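Local coordinates for peroxiredoxin 6 (Arenicola marina, PDB 2V2G), which probably acts as a thiol-specific peroxidase, reducing hydrogen peroxide and organic hydroperoxides to water and alcohols, at residues A[35-40]-A[96-101]; A[45-50]-A[85-90]. The protein carries 1 engineered substitution. All coordinates share one frame; numbering follows the deposited sequence.

Contact 1. Residues A[35-40]-A[96-101]; sequences FSHPRD and YPIIAD
Phe-35 and Tyr-96 form the aromatic part of this contact, a T-shaped pair in which the edge of the phenylalanine is turned to the face of the tyrosine. The ring centroids of Phe-35 and Tyr-96 are 5.7 Å apart and the planes stand at 69°. Phe-35 CZ comes down near the rim of the tyrosine ring, closest to Tyr-96 CE1 at 4.2 Å. In both residues CG lies between the backbone N and the carbonyl carbon (chi1 63° for Phe-35), and this torsion turns each ring toward the other over strand 64-70.

A second, smaller van der Waals touch brings Ile-98 CG2 to the edge of the imidazole of His-37, near its plane, 4.3 Å from His-37 CE1.

Polar bonding runs within 35-40 and not across the segments. His-37 NE2 donates to Asp-40 OD1 over 2.8 Å, almost straight at 169°, with the oxygen nearly in the ring plane. The same OD1 is also bonded to Ser-70 OG, so the carboxylate that fixes the rotation of the imidazole is itself held by the central strand. At the phenol end, Tyr-96 OH bonds to Leu-49 O.

No backbone hydrogen bond joins the two segments, because strands 31-36 and 98-100 are not neighbours in the mixed sheet of this thioredoxin-like fold. Strand 64-70 runs between them, parallel to both, and the rings of Phe-35 and Tyr-96 meet across it, resting on Ala-68 and Leu-66 respectively. Helix 43-54 packs on Phe-35 through Leu-49 and on Tyr-96 through Val-52, while His-77 and Ser-81 of helix 74-88 lie against Ile-98.

Contact 2. Residues A[45-50]-A[85-90]; sequences STTELG and KCLSGV. Engineered in segment 45-50: Ser-45 (natural residue Cys). With BEZ (benzoic acid), chain E.
Between Thr-46, Thr-47 and Leu-87 no flat side chain takes part; the only ring at this site is that of benzoic acid, and of the two segments 45-50 meets its carboxylate. Ser-45 N donates to BEZ O2 over 2.9 Å, at 156°, and Val-44 N, Thr-42 OG1 and Arg-128 complete the grip on the acid. The contact is a helix-helix packing of the thioredoxin-like fold, joining the start of helix 43-54 to the C-terminal end of helix 74-88. Ser-45 is engineered; the natural cysteine is predicted to form the sulfenic acid intermediate.

Leu-87 carries the apolar half. Its CD1 lies 3.6 Å from Thr-47 CA and 3.7 Å from Thr-47 CG2, the two side chains running side by side. Thr-46 crosses the leucine at about a right angle, its CG2 3.9 Å from Leu-87 CD1. CG2 of Thr-46 is anti to the backbone N, which leaves OG1 to bond to Thr-42 O and Trp-80 NE1. Thr-47 OG1 bonds to Val-44 O and to Ala-175 N of the second subunit, and Tyr-215 of that subunit packs on Leu-87.

A turn further on, the backbones come close, the CA atoms of Gly-50 and Ser-88 being 4.2 Å apart. A CB on Gly-50 would be directed at Ser-88 N and pressed against Thr-46 O. Gly-89, with positive phi, is the first residue past the helix, and an ST turn starting at Ser-88 spans it: Ser-88 OG donates to Lys-85 O and accepts from Val-90 N at 2.9 Å. With an alanine at Ser-88, Val-90 N would probably lose its acceptor and the turn become freer to move. Ser-88 CB itself abuts Gly-50 O, at 3.4 Å.

How the contacts relate
Both contacts are buried, but contact 1 lies on the central sheet, whereas contact 2 lies further from the centre of the chain, with partly exposed residues and the second subunit against it. Strand 31-36 leads on to helix 43-54, and helix 74-88 precedes strand 98-100, so contact 2 is nested along the chain within the loop closed by contact 1. Contact 1 combines an aromatic pair with a histidine-carboxylate bond; contact 2 relies on methyl groups and a close glycine-serine backbone approach. They touch at the predicted peroxidatic position, where engineered Ser-45 OG is 3.6 Å from both His-37 CB and Pro-38 CD, and again through the probable Tyr-96 OH to Leu-49 O hydrogen bond.

Contact 1. Residues A[35-40]-A[96-101]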
ATOM      1  N   PHE A  35      -4.539  -7.912   8.668  1.00 24.20           N
ATOM      2  CA  PHE A  35      -3.167  -7.390   8.584  1.00 25.09           C
ATOM      3  C   PHE A  35      -2.243  -8.341   9.269  1.00 25.94           C
ATOM      4  O   PHE A  35      -2.627  -8.970  10.271  1.00 29.11           O
ATOM      5  CB  PHE A  35      -3.071  -5.991   9.147  1.00 26.14           C
ATOM      6  CG  PHE A  35      -3.381  -5.840  10.588  1.00 26.02           C
ATOM      7  CD1 PHE A  35      -4.687  -5.851  11.021  1.00 26.17           C
ATOM      8  CD2 PHE A  35      -2.350  -5.563  11.486  1.00 27.98           C
ATOM      9  CE1 PHE A  35      -5.004  -5.703  12.422  1.00 27.85           C
ATOM     10  CE2 PHE A  35      -2.640  -5.358  12.835  1.00 28.16           C
ATOM     11  CZ  PHE A  35      -3.956  -5.413  13.289  1.00 27.83           C
ATOM     12  N   SER A  36      -1.063  -8.547   8.699  1.00 24.71           N
ATOM     13  CA  SER A  36      -0.103  -9.470   9.257  1.00 23.70           C
ATOM     14  C   SER A  36       1.112  -8.734   9.824  1.00 24.07           C
ATOM     15  O   SER A  36       1.379  -7.563   9.532  1.00 25.29           O
ATOM     16  CB  SER A  36       0.368 -10.484   8.218  1.00 24.29           C
ATOM     17  OG  SER A  36       1.093  -9.814   7.189  1.00 25.60           O
ATOM     18  N   HIS A  37       1.876  -9.476  10.629  1.00 24.71           N
ATOM     19  CA  HIS A  37       3.166  -9.063  11.095  1.00 23.80           C
ATOM     20  C   HIS A  37       4.119 -10.252  11.241  1.00 23.76           C
ATOM     21  O   HIS A  37       3.688 -11.400  11.335  1.00 22.94           O
ATOM     22  CB  HIS A  37       3.074  -8.324  12.442  1.00 23.57           C
ATOM     23  CG  HIS A  37       2.630  -9.208  13.571  1.00 23.59           C
ATOM     24  ND1 HIS A  37       1.303  -9.506  13.798  1.00 25.33           N
ATOM     25  CD2 HIS A  37       3.333  -9.848  14.537  1.00 24.38           C
ATOM     26  CE1 HIS A  37       1.218 -10.339  14.831  1.00 24.64           C
ATOM     27  NE2 HIS A  37       2.436 -10.589  15.281  1.00 23.85           N
ATOM     28  N   PRO A  38       5.439  -9.995  11.176  1.00 24.00           N
ATOM     29  CA  PRO A  38       6.392 -11.132  11.099  1.00 24.36           C
ATOM     30  C   PRO A  38       6.473 -12.046  12.311  1.00 24.44           C
ATOM     31  O   PRO A  38       6.427 -13.257  12.156  1.00 24.86           O
ATOM     32  CB  PRO A  38       7.733 -10.451  10.766  1.00 24.81           C
ATOM     33  CG  PRO A  38       7.355  -9.122  10.224  1.00 28.05           C
ATOM     34  CD  PRO A  38       6.113  -8.698  10.920  1.00 25.37           C
ATOM     35  N   ARG A  39       6.521 -11.472  13.518  1.00 25.20           N
ATOM     36  CA  ARG A  39       6.787 -12.253  14.697  1.00 25.50           C
ATOM     37  C   ARG A  39       6.261 -11.498  15.918  1.00 24.65           C
ATOM     38  O   ARG A  39       6.433 -10.311  16.017  1.00 26.23           O
ATOM     39  CB  ARG A  39       8.322 -12.491  14.857  1.00 26.44           C
ATOM     40  CG  ARG A  39       8.660 -13.668  15.680  1.00 29.49           C
ATOM     41  CD  ARG A  39       8.535 -14.841  14.814  1.00 34.01           C
ATOM     42  NE  ARG A  39       8.660 -16.106  15.507  1.00 33.93           N
ATOM     43  CZ  ARG A  39       9.829 -16.712  15.732  1.00 37.01           C
ATOM     44  NH1 ARG A  39      10.987 -16.141  15.372  1.00 36.36           N
ATOM     45  NH2 ARG A  39       9.836 -17.884  16.359  1.00 35.94           N
ATOM     46  N   ASP A  40       5.658 -12.237  16.841  1.00 25.28           N
ATOM     47  CA  ASP A  40       5.326 -11.709  18.172  1.00 24.46           C
ATOM     48  C   ASP A  40       6.586 -11.367  18.907  1.00 25.12           C
ATOM     49  O   ASP A  40       7.657 -11.902  18.597  1.00 25.73           O
ATOM     50  CB  ASP A  40       4.501 -12.715  19.000  1.00 25.47           C
ATOM     51  CG  ASP A  40       3.164 -13.035  18.379  1.00 24.40           C
ATOM     52  OD1 ASP A  40       2.857 -12.536  17.252  1.00 26.49           O
ATOM     53  OD2 ASP A  40       2.445 -13.856  19.024  1.00 26.19           O
ATOM     54  N   TYR A  96      -9.287  -6.824  18.928  1.00 28.99           N
ATOM     55  CA  TYR A  96      -9.322  -7.658  17.706  1.00 26.97           C
ATOM     56  C   TYR A  96      -8.631  -9.029  17.931  1.00 25.70           C
ATOM     57  O   TYR A  96      -7.712  -9.149  18.753  1.00 24.58           O
ATOM     58  CB  TYR A  96      -8.656  -6.958  16.488  1.00 26.82           C
ATOM     59  CG  TYR A  96      -7.268  -6.424  16.780  1.00 24.59           C
ATOM     60  CD1 TYR A  96      -6.172  -7.259  16.792  1.00 28.28           C
ATOM     61  CD2 TYR A  96      -7.079  -5.091  17.132  1.00 26.03           C
ATOM     62  CE1 TYR A  96      -4.891  -6.780  17.140  1.00 27.24           C
ATOM     63  CE2 TYR A  96      -5.785  -4.600  17.446  1.00 23.47           C
ATOM     64  CZ  TYR A  96      -4.722  -5.451  17.477  1.00 27.66           C
ATOM     65  OH  TYR A  96      -3.466  -4.994  17.799  1.00 26.65           O
ATOM     66  N   PRO A  97      -9.063 -10.059  17.162  1.00 25.34           N
ATOM     67  CA  PRO A  97      -8.365 -11.372  17.278  1.00 24.72           C
ATOM     68  C   PRO A  97      -7.010 -11.389  16.554  1.00 24.38           C
ATOM     69  O   PRO A  97      -6.774 -10.543  15.652  1.00 23.42           O
ATOM     70  CB  PRO A  97      -9.311 -12.341  16.559  1.00 26.14           C
ATOM     71  CG  PRO A  97     -10.552 -11.543  16.150  1.00 28.11           C
ATOM     72  CD  PRO A  97     -10.162 -10.101  16.176  1.00 25.29           C
ATOM     73  N   ILE A  98      -6.157 -12.356  16.919  1.00 22.80           N
ATOM     74  CA  ILE A  98      -4.887 -12.595  16.190  1.00 23.72           C
ATOM     75  C   ILE A  98      -4.890 -14.053  15.746  1.00 23.98           C
ATOM     76  O   ILE A  98      -5.052 -14.954  16.583  1.00 24.09           O
ATOM     77  CB  ILE A  98      -3.642 -12.336  17.050  1.00 24.78           C
ATOM     78  CG1 ILE A  98      -3.759 -11.014  17.838  1.00 25.88           C
ATOM     79  CG2 ILE A  98      -2.378 -12.295  16.150  1.00 23.53           C
ATOM     80  CD1 ILE A  98      -2.489 -10.650  18.703  1.00 25.73           C
ATOM     81  N   ILE A  99      -4.768 -14.287  14.454  1.00 21.37           N
ATOM     82  CA  ILE A  99      -4.736 -15.607  13.831  1.00 23.11           C
ATOM     83  C   ILE A  99      -3.351 -16.226  13.982  1.00 23.71           C
ATOM     84  O   ILE A  99      -2.332 -15.488  13.846  1.00 23.80           O
ATOM     85  CB  ILE A  99      -5.068 -15.485  12.357  1.00 22.97           C
ATOM     86  CG1 ILE A  99      -6.504 -15.035  12.175  1.00 23.07           C
ATOM     87  CG2 ILE A  99      -4.759 -16.851  11.596  1.00 22.94           C
ATOM     88  CD1 ILE A  99      -6.786 -14.550  10.708  1.00 25.55           C
ATOM     89  N   ALA A 100      -3.303 -17.531  14.250  1.00 24.80           N
ATOM     90  CA  ALA A 100      -2.043 -18.299  14.361  1.00 24.44           C
ATOM     91  C   ALA A 100      -1.830 -19.126  13.107  1.00 26.74           C
ATOM     92  O   ALA A 100      -2.423 -20.175  13.018  1.00 29.70           O
ATOM     93  CB  ALA A 100      -2.078 -19.227  15.572  1.00 25.71           C
ATOM     94  N   ASP A 101      -0.948 -18.707  12.204  1.00 24.57           N
ATOM     95  CA  ASP A 101      -0.723 -19.399  10.911  1.00 24.53           C
ATOM     96  C   ASP A 101       0.543 -20.279  10.967  1.00 23.64           C
ATOM     97  O   ASP A 101       1.520 -20.148  10.177  1.00 23.58           O
ATOM     98  CB  ASP A 101      -0.609 -18.349   9.807  1.00 23.71           C
ATOM     99  CG  ASP A 101      -0.484 -18.964   8.422  1.00 27.22           C
ATOM    100  OD1 ASP A 101      -1.190 -19.999   8.122  1.00 26.46           O
ATOM    101  OD2 ASP A 101       0.300 -18.399   7.615  1.00 27.69           O
TER

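Contact 2. Residues A[45-50]-A[85-90]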
ATOM      1  N   SER A  45       6.460  -4.446  15.317  1.00 22.68           N
ATOM      2  CA  SER A  45       5.182  -5.162  15.361  1.00 23.59           C
ATOM      3  C   SER A  45       4.374  -4.718  16.576  1.00 23.19           C
ATOM      4  O   SER A  45       3.135  -4.526  16.473  1.00 24.14           O
ATOM      5  CB  SER A  45       5.370  -6.647  15.407  1.00 24.79           C
ATOM      6  OG  SER A  45       5.946  -7.132  14.194  1.00 23.95           O
ATOM      7  N   THR A  46       5.060  -4.511  17.677  1.00 22.45           N
ATOM      8  CA  THR A  46       4.392  -4.062  18.926  1.00 23.30           C
ATOM      9  C   THR A  46       3.854  -2.657  18.740  1.00 23.56           C
ATOM     10  O   THR A  46       2.691  -2.354  19.075  1.00 22.89           O
ATOM     11  CB  THR A  46       5.298  -4.179  20.169  1.00 23.95           C
ATOM     12  OG1 THR A  46       5.857  -5.476  20.252  1.00 22.96           O
ATOM     13  CG2 THR A  46       4.517  -3.964  21.534  1.00 22.61           C
ATOM     14  N   THR A  47       4.681  -1.749  18.196  1.00 23.19           N
ATOM     15  CA  THR A  47       4.170  -0.395  17.887  1.00 23.14           C
ATOM     16  C   THR A  47       2.950  -0.390  16.948  1.00 23.28           C
ATOM     17  O   THR A  47       2.056   0.442  17.078  1.00 23.76           O
ATOM     18  CB  THR A  47       5.279   0.557  17.307  1.00 24.07           C
ATOM     19  OG1 THR A  47       5.600   0.218  15.956  1.00 25.38           O
ATOM     20  CG2 THR A  47       6.539   0.505  18.205  1.00 22.48           C
ATOM     21  N   GLU A  48       2.937  -1.301  15.953  1.00 23.30           N
ATOM     22  CA  GLU A  48       1.848  -1.368  14.985  1.00 23.28           C
ATOM     23  C   GLU A  48       0.531  -1.868  15.574  1.00 22.75           C
ATOM     24  O   GLU A  48      -0.522  -1.180  15.449  1.00 23.67           O
ATOM     25  CB  GLU A  48       2.241  -2.244  13.814  1.00 24.11           C
ATOM     26  CG  GLU A  48       3.254  -1.596  12.929  1.00 23.84           C
ATOM     27  CD  GLU A  48       3.504  -2.492  11.718  1.00 25.78           C
ATOM     28  OE1 GLU A  48       3.633  -3.693  11.954  1.00 25.72           O
ATOM     29  OE2 GLU A  48       3.474  -1.996  10.574  1.00 24.70           O
ATOM     30  N   LEU A  49       0.579  -3.012  16.244  1.00 23.35           N
ATOM     31  CA  LEU A  49      -0.652  -3.526  16.891  1.00 23.04           C
ATOM     32  C   LEU A  49      -1.102  -2.565  17.985  1.00 22.68           C
ATOM     33  O   LEU A  49      -2.293  -2.388  18.208  1.00 25.15           O
ATOM     34  CB  LEU A  49      -0.482  -4.976  17.371  1.00 23.95           C
ATOM     35  CG  LEU A  49      -0.736  -6.012  16.273  1.00 22.82           C
ATOM     36  CD1 LEU A  49       0.247  -5.993  15.134  1.00 26.71           C
ATOM     37  CD2 LEU A  49      -0.795  -7.425  16.891  1.00 25.07           C
ATOM     38  N   GLY A  50      -0.183  -1.882  18.650  1.00 22.57           N
ATOM     39  CA  GLY A  50      -0.584  -0.889  19.645  1.00 22.60           C
ATOM     40  C   GLY A  50      -1.263   0.318  19.045  1.00 21.32           C
ATOM     41  O   GLY A  50      -2.233   0.868  19.580  1.00 23.69           O
ATOM     42  N   LYS A  85      -0.916  -4.075  24.572  1.00 24.87           N
ATOM     43  CA  LYS A  85      -1.791  -3.181  25.340  1.00 25.73           C
ATOM     44  C   LYS A  85      -0.959  -2.119  26.044  1.00 26.57           C
ATOM     45  O   LYS A  85      -1.295  -0.949  26.018  1.00 26.18           O
ATOM     46  CB  LYS A  85      -2.571  -3.985  26.391  1.00 26.35           C
ATOM     47  CG  LYS A  85      -3.581  -4.933  25.839  1.00 26.50           C
ATOM     48  CD  LYS A  85      -4.155  -5.785  26.913  1.00 26.97           C
ATOM     49  CE  LYS A  85      -5.106  -6.757  26.337  1.00 29.33           C
ATOM     50  NZ  LYS A  85      -5.653  -7.645  27.376  1.00 29.74           N
ATOM     51  N   CYS A  86       0.136  -2.537  26.670  1.00 27.61           N
ATOM     52  CA  CYS A  86       0.989  -1.614  27.404  1.00 28.04           C
ATOM     53  C   CYS A  86       1.456  -0.440  26.524  1.00 27.69           C
ATOM     54  O   CYS A  86       1.302   0.730  26.872  1.00 26.72           O
ATOM     55  CB  CYS A  86       2.192  -2.397  27.913  1.00 28.68           C
ATOM     56  SG  CYS A  86       3.328  -1.428  28.880  1.00 34.83           S
ATOM     57  N   LEU A  87       2.033  -0.787  25.390  1.00 26.87           N
ATOM     58  CA  LEU A  87       2.589   0.161  24.486  1.00 28.25           C
ATOM     59  C   LEU A  87       1.480   1.055  23.902  1.00 27.41           C
ATOM     60  O   LEU A  87       1.708   2.221  23.575  1.00 28.93           O
ATOM     61  CB  LEU A  87       3.356  -0.588  23.389  1.00 29.91           C
ATOM     62  CG  LEU A  87       4.748  -0.127  22.899  1.00 34.70           C
ATOM     63  CD1 LEU A  87       4.763  -0.097  21.426  1.00 36.39           C
ATOM     64  CD2 LEU A  87       5.216   1.224  23.467  1.00 32.71           C
ATOM     65  N   SER A  88       0.280   0.513  23.743  1.00 26.03           N
ATOM     66  CA  SER A  88      -0.840   1.278  23.209  1.00 24.77           C
ATOM     67  C   SER A  88      -1.256   2.395  24.159  1.00 23.27           C
ATOM     68  O   SER A  88      -1.767   3.418  23.694  1.00 23.19           O
ATOM     69  CB  SER A  88      -2.080   0.422  22.931  1.00 23.91           C
ATOM     70  OG  SER A  88      -2.799   0.145  24.123  1.00 23.28           O
ATOM     71  N   GLY A  89      -1.057   2.195  25.456  1.00 23.36           N
ATOM     72  CA  GLY A  89      -1.487   3.166  26.482  1.00 24.36           C
ATOM     73  C   GLY A  89      -2.991   3.077  26.735  1.00 24.70           C
ATOM     74  O   GLY A  89      -3.544   3.841  27.549  1.00 25.27           O
ATOM     75  N   VAL A  90      -3.656   2.137  26.063  1.00 24.65           N
ATOM     76  CA  VAL A  90      -5.081   1.900  26.233  1.00 26.21           C
ATOM     77  C   VAL A  90      -5.314   0.695  27.152  1.00 27.30           C
ATOM     78  O   VAL A  90      -4.759  -0.370  26.962  1.00 27.59           O
ATOM     79  CB  VAL A  90      -5.807   1.654  24.904  1.00 26.95           C
ATOM     80  CG1 VAL A  90      -7.285   1.478  25.165  1.00 26.69           C
ATOM     81  CG2 VAL A  90      -5.552   2.796  23.926  1.00 24.85           C
TER
HETATM   82  C   BEZ E1222      10.116  -5.795  14.294  1.00 26.04           C
HETATM   83  O1  BEZ E1222      10.928  -4.904  14.814  1.00 25.23           O
HETATM   84  O2  BEZ E1222       8.830  -5.938  14.461  1.00 19.05           O
HETATM   85  C1  BEZ E1222      10.880  -6.750  13.453  1.00 27.89           C
HETATM   86  C2  BEZ E1222      10.370  -8.012  13.212  1.00 28.83           C
HETATM   87  C3  BEZ E1222      11.095  -8.884  12.447  1.00 29.04           C
HETATM   88  C4  BEZ E1222      12.355  -8.511  11.978  1.00 29.46           C
HETATM   89  C5  BEZ E1222      12.874  -7.226  12.192  1.00 31.69           C
HETATM   90  C6  BEZ E1222      12.129  -6.334  12.954  1.00 29.12           C